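Local coordinates for protein MxaA (Stigmatella aurantiaca, PDB 4W4T) that ends a myxalamid polyketide–peptide assembly line with this NADPH-binding reductase domain, which probably releases the carrier-bound product by reducing it to an alcohol, at residues A[314-319]-A[396-401]; A[323-328]-A[401-406]. All coordinates share one frame; numbering follows the deposited sequence.

Overall arrangement
Both interactions join the same two elements, helix 318-328 and the C-terminal helix 400-412, distant in sequence and away from the NADPH site. Interaction 1 brings together the loops that lead into these helices, whereas interaction 2 follows about 10 Å away (centre to centre), where the helices themselves cross. Each is partly buried. Interaction 1 has a buried valine pair beside a more exposed amide that bonds to backbone, while interaction 2 has no hydrogen bond across it and rests on apolar and aromatic contacts, buried round I403 and less so at F328. Y324 connects them, its ring lying against D399 and A400 as the second helix begins.

Interaction 1. Residues A[314-319]-A[396-401]; sequences QFVRAD and PSVDAS
Q314 lays its side-chain amide alongside the backbone of V398 and meets both polar groups of that residue. OE1 of Q314 accepts the N-H of V398 at 3.0 Å, in a nearly straight bond (168° at the hydrogen) that lies in the plane of the amide carbonyl and uses one of its lone pairs. NE2 of the same amide reaches back to V398 O over 3.5 Å, a weak bond. The side chain thus serves V398 much as a neighbouring strand's backbone would. It arrives there because CG stands anti to the backbone N (chi1 168°) and the chain then bends at chi2, swinging the amide toward the second loop. OE1 also lies 3.7 Å from CA of S397, whose CB borders the amide.

Beside this polar pairing, V316 and V398 point toward one another and cross at about a right angle. CG1 of V398 does the touching, 4.1 Å from CG2 of V316 and equally near its CB. This methyl is anti to the backbone N (chi1 179°), which carries it toward V316. V316 also packs on M321 and Y324 of helix 318-328 and on L282, to which its backbone is hydrogen-bonded.

Both loops end by starting a helix. D399 is the N-cap of helix 400-412 and gives OD1 to the N-H of L402. R317 is the N-cap of helix 318-328, its own N-H being taken by E320.

The orientation of the Q314 amide is consistent with this chemistry: turned over, it would probably set an NH2 against the N-H of V398 and a carbonyl against its C=O. Held as it is, one neutral group supplies one firm and one weak partner for the backbone of a buried residue without bringing a charge beside the valine pair.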
ATOM      1  N   GLN A 314      -1.077 -30.887  11.811  1.00 17.98           N
ATOM      2  CA  GLN A 314      -1.627 -30.427  13.087  1.00 21.20           C
ATOM      3  C   GLN A 314      -1.858 -28.917  13.050  1.00 22.06           C
ATOM      4  O   GLN A 314      -0.917 -28.160  12.866  1.00 22.56           O
ATOM      5  CB  GLN A 314      -0.680 -30.801  14.242  1.00 21.87           C
ATOM      6  CG  GLN A 314      -0.975 -30.124  15.607  1.00 26.24           C
ATOM      7  CD  GLN A 314       0.185 -29.238  16.123  1.00 30.15           C
ATOM      8  OE1 GLN A 314       1.128 -28.912  15.383  1.00 27.92           O
ATOM      9  NE2 GLN A 314       0.111 -28.844  17.402  1.00 31.19           N
ATOM     10  N   PHE A 315      -3.099 -28.469  13.190  1.00 22.87           N
ATOM     11  CA  PHE A 315      -3.352 -27.024  13.240  1.00 24.00           C
ATOM     12  C   PHE A 315      -3.004 -26.472  14.620  1.00 24.12           C
ATOM     13  O   PHE A 315      -2.882 -27.219  15.589  1.00 23.19           O
ATOM     14  CB  PHE A 315      -4.819 -26.696  12.903  1.00 25.13           C
ATOM     15  CG  PHE A 315      -5.799 -27.134  13.965  1.00 27.29           C
ATOM     16  CD1 PHE A 315      -6.093 -26.314  15.051  1.00 27.64           C
ATOM     17  CD2 PHE A 315      -6.425 -28.361  13.879  1.00 30.53           C
ATOM     18  CE1 PHE A 315      -6.989 -26.726  16.035  1.00 29.00           C
ATOM     19  CE2 PHE A 315      -7.323 -28.774  14.856  1.00 32.68           C
ATOM     20  CZ  PHE A 315      -7.608 -27.955  15.930  1.00 32.14           C
ATOM     21  N   VAL A 316      -2.851 -25.159  14.712  1.00 22.74           N
ATOM     22  CA  VAL A 316      -2.696 -24.524  16.010  1.00 23.41           C
ATOM     23  C   VAL A 316      -3.838 -23.516  16.144  1.00 22.75           C
ATOM     24  O   VAL A 316      -4.290 -22.959  15.148  1.00 20.21           O
ATOM     25  CB  VAL A 316      -1.302 -23.841  16.156  1.00 23.61           C
ATOM     26  CG1 VAL A 316      -1.169 -22.683  15.199  1.00 22.33           C
ATOM     27  CG2 VAL A 316      -1.070 -23.370  17.589  1.00 26.20           C
ATOM     28  N   ARG A 317      -4.342 -23.324  17.359  1.00 21.36           N
ATOM     29  CA  ARG A 317      -5.349 -22.296  17.582  1.00 22.62           C
ATOM     30  C   ARG A 317      -4.654 -20.985  17.922  1.00 20.20           C
ATOM     31  O   ARG A 317      -3.535 -20.995  18.427  1.00 18.94           O
ATOM     32  CB  ARG A 317      -6.314 -22.720  18.694  1.00 25.39           C
ATOM     33  CG  ARG A 317      -7.172 -23.906  18.282  1.00 29.54           C
ATOM     34  CD  ARG A 317      -8.049 -24.416  19.396  1.00 39.03           C
ATOM     35  NE  ARG A 317      -7.265 -24.827  20.554  1.00 41.95           N
ATOM     36  CZ  ARG A 317      -7.172 -24.112  21.666  1.00 42.12           C
ATOM     37  NH1 ARG A 317      -7.821 -22.962  21.748  1.00 41.61           N
ATOM     38  NH2 ARG A 317      -6.437 -24.544  22.684  1.00 44.68           N
ATOM     39  N   ALA A 318      -5.301 -19.865  17.622  1.00 17.61           N
ATOM     40  CA  ALA A 318      -4.712 -18.561  17.909  1.00 21.00           C
ATOM     41  C   ALA A 318      -4.331 -18.399  19.387  1.00 20.33           C
ATOM     42  O   ALA A 318      -3.263 -17.861  19.698  1.00 18.96           O
ATOM     43  CB  ALA A 318      -5.666 -17.447  17.494  1.00 23.54           C
ATOM     44  N   ASP A 319      -5.185 -18.845  20.304  1.00 21.08           N
ATOM     45  CA  ASP A 319      -4.877 -18.608  21.715  1.00 21.49           C
ATOM     46  C   ASP A 319      -3.664 -19.428  22.155  1.00 21.26           C
ATOM     47  O   ASP A 319      -2.943 -19.024  23.060  1.00 21.85           O
ATOM     48  CB  ASP A 319      -6.092 -18.881  22.632  1.00 26.14           C
ATOM     49  CG  ASP A 319      -6.637 -20.306  22.527  1.00 32.10           C
ATOM     50  OD1 ASP A 319      -5.940 -21.213  22.033  1.00 33.18           O
ATOM     51  OD2 ASP A 319      -7.791 -20.528  22.963  1.00 37.93           O
ATOM     52  N   PRO A 396       7.322 -30.728  11.504  1.00 17.28           N
ATOM     53  CA  PRO A 396       7.450 -30.378  12.922  1.00 18.05           C
ATOM     54  C   PRO A 396       6.128 -29.880  13.495  1.00 18.48           C
ATOM     55  O   PRO A 396       5.314 -29.276  12.797  1.00 18.95           O
ATOM     56  CB  PRO A 396       8.505 -29.268  12.925  1.00 19.00           C
ATOM     57  CG  PRO A 396       9.291 -29.479  11.655  1.00 17.40           C
ATOM     58  CD  PRO A 396       8.314 -30.043  10.662  1.00 18.96           C
ATOM     59  N   SER A 397       5.906 -30.175  14.771  1.00 19.22           N
ATOM     60  CA  SER A 397       4.748 -29.681  15.491  1.00 19.84           C
ATOM     61  C   SER A 397       4.897 -28.208  15.823  1.00 20.38           C
ATOM     62  O   SER A 397       6.010 -27.722  16.048  1.00 21.04           O
ATOM     63  CB  SER A 397       4.548 -30.459  16.797  1.00 22.78           C
ATOM     64  OG  SER A 397       4.543 -31.850  16.553  1.00 28.74           O
ATOM     65  N   VAL A 398       3.777 -27.499  15.876  1.00 19.61           N
ATOM     66  CA  VAL A 398       3.806 -26.129  16.364  1.00 18.00           C
ATOM     67  C   VAL A 398       3.645 -26.200  17.880  1.00 19.12           C
ATOM     68  O   VAL A 398       2.639 -26.702  18.386  1.00 18.22           O
ATOM     69  CB  VAL A 398       2.717 -25.261  15.738  1.00 21.20           C
ATOM     70  CG1 VAL A 398       2.776 -23.831  16.311  1.00 19.80           C
ATOM     71  CG2 VAL A 398       2.884 -25.223  14.226  1.00 19.94           C
ATOM     72  N   ASP A 399       4.665 -25.750  18.594  1.00 18.15           N
ATOM     73  CA  ASP A 399       4.624 -25.741  20.049  1.00 18.06           C
ATOM     74  C   ASP A 399       5.479 -24.603  20.585  1.00 18.41           C
ATOM     75  O   ASP A 399       6.061 -23.849  19.811  1.00 16.65           O
ATOM     76  CB  ASP A 399       5.081 -27.097  20.623  1.00 19.53           C
ATOM     77  CG  ASP A 399       6.442 -27.541  20.102  1.00 23.38           C
ATOM     78  OD1 ASP A 399       7.293 -26.685  19.762  1.00 23.68           O
ATOM     79  OD2 ASP A 399       6.667 -28.769  20.044  1.00 25.89           O
ATOM     80  N   ALA A 400       5.557 -24.465  21.909  1.00 15.88           N
ATOM     81  CA  ALA A 400       6.325 -23.362  22.468  1.00 17.95           C
ATOM     82  C   ALA A 400       7.787 -23.390  21.992  1.00 18.81           C
ATOM     83  O   ALA A 400       8.386 -22.352  21.741  1.00 16.26           O
ATOM     84  CB  ALA A 400       6.241 -23.377  24.005  1.00 20.28           C
ATOM     85  N   SER A 401       8.349 -24.584  21.842  1.00 16.19           N
ATOM     86  CA  SER A 401       9.729 -24.710  21.394  1.00 19.35           C
ATOM     87  C   SER A 401       9.947 -24.167  19.975  1.00 18.35           C
ATOM     88  O   SER A 401      10.906 -23.423  19.744  1.00 16.15           O
ATOM     89  CB  SER A 401      10.179 -26.176  21.449  1.00 23.24           C
ATOM     90  OG  SER A 401      11.559 -26.276  21.138  1.00 28.22           O
TER

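Interaction 2. Residues A[323-328]-A[401-406]; sequences NYMRAF and SLISTY
I403 overlaps the near end of Y324, its CG1 lying 3.7 Å from CD2 of the ring and almost as close to CB of the tyrosine. The two side chains cross at about a right angle, and CG1 approaches the ring obliquely. The other branch of I403, CG2, faces CG of M325 (present as selenomethionine) at 4.0 Å, so the isoleucine fits against two successive residues of helix 318-328.

One turn further along, F328 takes over. With CG anti to the backbone N (chi1 -176°), its ring reaches across to helix 400-412 and turns an edge to S404, whose OG lies near the ring plane, 3.5 Å from CD1. CE1 of F328 also lies 3.8 Å from S404 O. The ring extends to L407 and S408 on the next turn, and to P419 near the C-terminus. Cut back to an alanine, this position is likely to leave S404 and L407 without their aromatic neighbour and open a gap between the end of helix 318-328 and the middle of helix 400-412.

The local axes run 9.0 Å apart at closest approach and cross at -58°. Behind the interface, M325 packs on L266 and V270 of helix 261-272, while the hydroxyl of Y406 is hydrogen-bonded to OG1 of T248, the last residue of strand 239-248, and to the carbonyl of G249 just after it, linking helix 400-412 to the large parallel sheet of the Rossmann fold.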
ATOM      1  N   ASN A 323      -0.207 -17.917  23.734  1.00 17.65           N
ATOM      2  CA  ASN A 323       0.427 -18.564  24.888  1.00 17.16           C
ATOM      3  C   ASN A 323       1.919 -18.781  24.626  1.00 17.14           C
ATOM      4  O   ASN A 323       2.747 -18.524  25.491  1.00 15.51           O
ATOM      5  CB  ASN A 323      -0.230 -19.906  25.220  1.00 18.34           C
ATOM      6  CG  ASN A 323      -1.646 -19.762  25.770  1.00 22.35           C
ATOM      7  OD1 ASN A 323      -2.039 -18.703  26.254  1.00 22.52           O
ATOM      8  ND2 ASN A 323      -2.410 -20.840  25.700  1.00 24.44           N
ATOM      9  N   TYR A 324       2.257 -19.264  23.424  1.00 15.68           N
ATOM     10  CA  TYR A 324       3.654 -19.589  23.122  1.00 14.49           C
ATOM     11  C   TYR A 324       4.494 -18.319  23.111  1.00 14.95           C
ATOM     12  O   TYR A 324       5.652 -18.321  23.522  1.00 16.05           O
ATOM     13  CB  TYR A 324       3.785 -20.321  21.772  1.00 17.16           C
ATOM     14  CG  TYR A 324       3.030 -21.636  21.675  1.00 17.22           C
ATOM     15  CD1 TYR A 324       2.763 -22.394  22.813  1.00 19.15           C
ATOM     16  CD2 TYR A 324       2.564 -22.107  20.450  1.00 16.24           C
ATOM     17  CE1 TYR A 324       2.079 -23.599  22.731  1.00 21.13           C
ATOM     18  CE2 TYR A 324       1.871 -23.313  20.356  1.00 19.21           C
ATOM     19  CZ  TYR A 324       1.630 -24.049  21.507  1.00 20.45           C
ATOM     20  OH  TYR A 324       0.937 -25.232  21.430  1.00 24.11           O
HETATM   21  N   MSE A 325       3.906 -17.229  22.622  1.00 15.13           N
HETATM   22  CA  MSE A 325       4.628 -15.970  22.543  1.00 15.54           C
HETATM   23  C   MSE A 325       4.790 -15.288  23.913  1.00 15.60           C
HETATM   24  O   MSE A 325       5.827 -14.687  24.192  1.00 15.94           O
HETATM   25  CB  MSE A 325       3.929 -15.054  21.538  1.00 15.63           C
HETATM   26  CG  MSE A 325       4.025 -15.677  20.140  1.00 16.46           C
HETATM   27 SE   MSE A 325       3.147 -14.547  18.836  1.00 33.11          SE
HETATM   28  CE  MSE A 325       4.387 -13.040  18.918  1.00 20.22           C
ATOM     29  N   ARG A 326       3.787 -15.405  24.774  1.00 15.73           N
ATOM     30  CA  ARG A 326       3.935 -14.900  26.144  1.00 17.07           C
ATOM     31  C   ARG A 326       5.013 -15.676  26.872  1.00 16.89           C
ATOM     32  O   ARG A 326       5.762 -15.112  27.676  1.00 18.42           O
ATOM     33  CB  ARG A 326       2.626 -15.001  26.933  1.00 16.71           C
ATOM     34  CG  ARG A 326       1.516 -14.132  26.386  1.00 18.63           C
ATOM     35  CD  ARG A 326       0.311 -14.133  27.313  1.00 20.20           C
ATOM     36  NE  ARG A 326      -0.850 -13.582  26.624  1.00 20.82           N
ATOM     37  CZ  ARG A 326      -1.799 -14.330  26.073  1.00 21.58           C
ATOM     38  NH1 ARG A 326      -1.736 -15.654  26.160  1.00 21.78           N
ATOM     39  NH2 ARG A 326      -2.819 -13.759  25.455  1.00 21.05           N
ATOM     40  N   ALA A 327       5.061 -16.977  26.617  1.00 15.90           N
ATOM     41  CA  ALA A 327       6.016 -17.831  27.319  1.00 18.28           C
ATOM     42  C   ALA A 327       7.432 -17.431  26.939  1.00 16.94           C
ATOM     43  O   ALA A 327       8.346 -17.465  27.762  1.00 17.69           O
ATOM     44  CB  ALA A 327       5.757 -19.298  27.013  1.00 16.12           C
ATOM     45  N   PHE A 328       7.604 -17.019  25.687  1.00 17.21           N
ATOM     46  CA  PHE A 328       8.882 -16.498  25.242  1.00 16.40           C
ATOM     47  C   PHE A 328       9.186 -15.166  25.915  1.00 15.03           C
ATOM     48  O   PHE A 328      10.344 -14.822  26.112  1.00 17.84           O
ATOM     49  CB  PHE A 328       8.897 -16.329  23.716  1.00 15.18           C
ATOM     50  CG  PHE A 328      10.226 -15.892  23.180  1.00 16.17           C
ATOM     51  CD1 PHE A 328      11.237 -16.817  22.978  1.00 17.55           C
ATOM     52  CD2 PHE A 328      10.476 -14.562  22.904  1.00 16.95           C
ATOM     53  CE1 PHE A 328      12.476 -16.421  22.477  1.00 19.24           C
ATOM     54  CE2 PHE A 328      11.710 -14.156  22.407  1.00 19.71           C
ATOM     55  CZ  PHE A 328      12.710 -15.087  22.200  1.00 19.90           C
ATOM     56  N   SER A 401       8.349 -24.584  21.842  1.00 16.19           N
ATOM     57  CA  SER A 401       9.729 -24.710  21.394  1.00 19.35           C
ATOM     58  C   SER A 401       9.947 -24.167  19.975  1.00 18.35           C
ATOM     59  O   SER A 401      10.906 -23.423  19.744  1.00 16.15           O
ATOM     60  CB  SER A 401      10.179 -26.176  21.449  1.00 23.24           C
ATOM     61  OG  SER A 401      11.559 -26.276  21.138  1.00 28.22           O
ATOM     62  N   LEU A 402       9.091 -24.560  19.033  1.00 16.23           N
ATOM     63  CA  LEU A 402       9.191 -24.044  17.651  1.00 16.52           C
ATOM     64  C   LEU A 402       9.071 -22.523  17.660  1.00 17.10           C
ATOM     65  O   LEU A 402       9.871 -21.816  17.049  1.00 16.50           O
ATOM     66  CB  LEU A 402       8.111 -24.638  16.736  1.00 15.99           C
ATOM     67  CG  LEU A 402       8.208 -24.177  15.262  1.00 15.75           C
ATOM     68  CD1 LEU A 402       9.416 -24.818  14.598  1.00 17.20           C
ATOM     69  CD2 LEU A 402       6.945 -24.462  14.477  1.00 14.71           C
ATOM     70  N   ILE A 403       8.075 -22.011  18.373  1.00 16.69           N
ATOM     71  CA  ILE A 403       7.891 -20.566  18.418  1.00 15.19           C
ATOM     72  C   ILE A 403       9.103 -19.880  19.056  1.00 15.56           C
ATOM     73  O   ILE A 403       9.516 -18.822  18.611  1.00 15.79           O
ATOM     74  CB  ILE A 403       6.605 -20.180  19.157  1.00 17.81           C
ATOM     75  CG1 ILE A 403       5.392 -20.736  18.406  1.00 19.37           C
ATOM     76  CG2 ILE A 403       6.493 -18.655  19.324  1.00 17.58           C
ATOM     77  CD1 ILE A 403       5.424 -20.533  16.909  1.00 19.51           C
ATOM     78  N   SER A 404       9.707 -20.496  20.066  1.00 16.50           N
ATOM     79  CA  SER A 404      10.904 -19.904  20.667  1.00 17.36           C
ATOM     80  C   SER A 404      12.062 -19.874  19.667  1.00 16.94           C
ATOM     81  O   SER A 404      12.804 -18.895  19.591  1.00 17.70           O
ATOM     82  CB  SER A 404      11.317 -20.662  21.930  1.00 19.89           C
ATOM     83  OG  SER A 404      12.470 -20.066  22.499  1.00 21.59           O
ATOM     84  N   THR A 405      12.207 -20.947  18.902  1.00 17.82           N
ATOM     85  CA  THR A 405      13.218 -20.998  17.849  1.00 18.80           C
ATOM     86  C   THR A 405      13.027 -19.836  16.879  1.00 16.86           C
ATOM     87  O   THR A 405      13.974 -19.103  16.574  1.00 17.36           O
ATOM     88  CB  THR A 405      13.171 -22.345  17.111  1.00 18.03           C
ATOM     89  OG1 THR A 405      13.539 -23.384  18.023  1.00 19.08           O
ATOM     90  CG2 THR A 405      14.141 -22.353  15.910  1.00 19.05           C
ATOM     91  N   TYR A 406      11.789 -19.636  16.438  1.00 14.60           N
ATOM     92  CA  TYR A 406      11.456 -18.538  15.518  1.00 16.12           C
ATOM     93  C   TYR A 406      11.743 -17.179  16.140  1.00 17.70           C
ATOM     94  O   TYR A 406      12.475 -16.366  15.576  1.00 16.69           O
ATOM     95  CB  TYR A 406       9.983 -18.613  15.109  1.00 13.23           C
ATOM     96  CG  TYR A 406       9.616 -19.738  14.155  1.00 14.78           C
ATOM     97  CD1 TYR A 406      10.592 -20.514  13.538  1.00 15.02           C
ATOM     98  CD2 TYR A 406       8.285 -20.002  13.850  1.00 15.05           C
ATOM     99  CE1 TYR A 406      10.248 -21.527  12.656  1.00 14.15           C
ATOM    100  CE2 TYR A 406       7.930 -21.006  12.958  1.00 16.12           C
ATOM    101  CZ  TYR A 406       8.913 -21.759  12.357  1.00 14.50           C
ATOM    102  OH  TYR A 406       8.569 -22.747  11.456  1.00 14.70           O
TER